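Local coordinates for protein Exo-alpha-sialidase (PDB 2V72) that binds galactose through a family 32 carbohydrate-binding module of the large sialidase NanJ from Clostridium perfringens, at residues A[34-37]-A[38-41]. Sequence-based numbering, arbitrary orientation.
Sequences DGNI and NTMW. With CA (calcium ion), chain B.
D34 and T39, five residues apart in one loop, approach from opposite directions and meet beside a calcium ion that both bind. Followed outward, the D34 side chain starts at CB, with CG standing between the backbone N and the carbonyl carbon (chi1 63°). CG divides the work between two oxygens. OD1 is a metal ligand, 2.3 Å from the calcium ion, and also accepts a weak bond from N36 N at 3.3 Å. OD2 accepts a hydrogen bond from T39 OG1 on its syn lone pair, with OG1 to OD2 only 2.5 Å. Because T39 OG1 also binds the calcium ion, at 2.6 Å, metal and carboxylate together fix the rotation of the threonine hydroxyl. The backbone oxygens N36 O and T39 O add two more ligands.

Residues 36 to 39 form a type I beta turn, whose closing bond, T39 N to N36 O, is weak at 3.4 Å. The N36 side chain braces it: with CG anti to the backbone N (chi1 -169°), OD1 accepts from N38 N at 2.7 Å, in the carbonyl plane with a C=O...N angle of 153°. This is an Asx turn.

S31 O, A137 O and E138 OE2 bring the calcium ligands to seven. The loop, lying between strands 17-20 and 41-42 of this F5/8 type C beta-sandwich, is thereby tied to strand 135-142, against which I37 and M40 also pack; at the end of the loop, where strand 41-42 begins, W41 pairs with I136 of that same strand 135-142 through backbone hydrogen bonds.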
loop_
_atom_site.group_PDB
_atom_site.type_symbol
_atom_site.label_atom_id
_atom_site.label_comp_id
_atom_site.label_asym_id
_atom_site.label_seq_id
_atom_site.Cartn_x
_atom_site.Cartn_y
_atom_site.Cartn_z
ATOM N N ASP A 34 8.862 0.369 -6.789
ATOM C CA ASP A 34 9.991 0.475 -7.728
ATOM C C ASP A 34 10.664 1.848 -7.727
ATOM O O ASP A 34 11.525 2.125 -8.563
ATOM C CB ASP A 34 9.561 0.081 -9.155
ATOM C CG ASP A 34 8.493 1.007 -9.740
ATOM O OD1 ASP A 34 7.900 1.831 -9.002
ATOM O OD2 ASP A 34 8.230 0.899 -10.962
ATOM N N GLY A 35 10.255 2.707 -6.799
ATOM C CA GLY A 35 10.872 4.024 -6.636
ATOM C C GLY A 35 10.540 5.019 -7.729
ATOM O O GLY A 35 11.183 6.065 -7.828
ATOM N N ASN A 36 9.532 4.692 -8.533
ATOM C CA ASN A 36 9.112 5.508 -9.668
ATOM C C ASN A 36 7.648 5.910 -9.525
ATOM O O ASN A 36 6.768 5.055 -9.500
ATOM C CB ASN A 36 9.323 4.732 -10.981
ATOM C CG ASN A 36 9.150 5.601 -12.225
ATOM O OD1 ASN A 36 8.215 6.392 -12.330
ATOM N ND2 ASN A 36 10.055 5.444 -13.177
ATOM N N ILE A 37 7.385 7.210 -9.442
ATOM C CA ILE A 37 6.020 7.709 -9.240
ATOM C C ILE A 37 5.151 7.676 -10.516
ATOM O O ILE A 37 3.942 7.953 -10.468
ATOM C CB ILE A 37 6.016 9.115 -8.568
ATOM C CG1 ILE A 37 6.706 10.157 -9.459
ATOM C CG2 ILE A 37 6.672 9.041 -7.174
ATOM C CD1 ILE A 37 7.005 11.513 -8.768
ATOM N N ASN A 38 5.773 7.337 -11.645
ATOM C CA ASN A 38 5.057 7.181 -12.918
ATOM C C ASN A 38 4.477 5.778 -13.140
ATOM O O ASN A 38 3.635 5.591 -14.015
ATOM C CB ASN A 38 5.953 7.576 -14.099
ATOM C CG ASN A 38 6.348 9.046 -14.071
ATOM O OD1 ASN A 38 5.574 9.912 -13.653
ATOM N ND2 ASN A 38 7.562 9.333 -14.520
ATOM N N THR A 39 4.929 4.802 -12.353
ATOM C CA THR A 39 4.391 3.438 -12.409
ATOM C C THR A 39 3.574 3.165 -11.150
ATOM O O THR A 39 4.007 3.507 -10.039
ATOM C CB THR A 39 5.505 2.384 -12.457
ATOM O OG1 THR A 39 6.297 2.500 -11.271
ATOM C CG2 THR A 39 6.398 2.566 -13.682
ATOM N N MET A 40 2.422 2.518 -11.319
ATOM C CA MET A 40 1.542 2.198 -10.194
ATOM C C MET A 40 1.102 0.738 -10.139
ATOM O O MET A 40 1.122 0.037 -11.160
ATOM C CB MET A 40 0.295 3.077 -10.251
ATOM C CG MET A 40 -0.615 2.799 -11.431
ATOM S SD MET A 40 -1.931 4.013 -11.521
ATOM C CE MET A 40 -1.122 5.270 -12.518
ATOM N N TRP A 41 0.704 0.297 -8.945
ATOM C CA TRP A 41 -0.143 -0.873 -8.800
ATOM C C TRP A 41 -1.574 -0.398 -8.996
ATOM O O TRP A 41 -1.956 0.662 -8.505
ATOM C CB TRP A 41 0.002 -1.536 -7.415
ATOM C CG TRP A 41 -1.134 -2.485 -7.119
ATOM C CD1 TRP A 41 -1.406 -3.661 -7.767
ATOM C CD2 TRP A 41 -2.174 -2.322 -6.135
ATOM N NE1 TRP A 41 -2.539 -4.239 -7.248
ATOM C CE2 TRP A 41 -3.030 -3.446 -6.244
ATOM C CE3 TRP A 41 -2.457 -1.347 -5.167
ATOM C CZ2 TRP A 41 -4.150 -3.622 -5.424
ATOM C CZ3 TRP A 41 -3.567 -1.519 -4.356
ATOM C CH2 TRP A 41 -4.404 -2.654 -4.487
HETATM CA CA CA B . 5.942 3.038 -8.787
#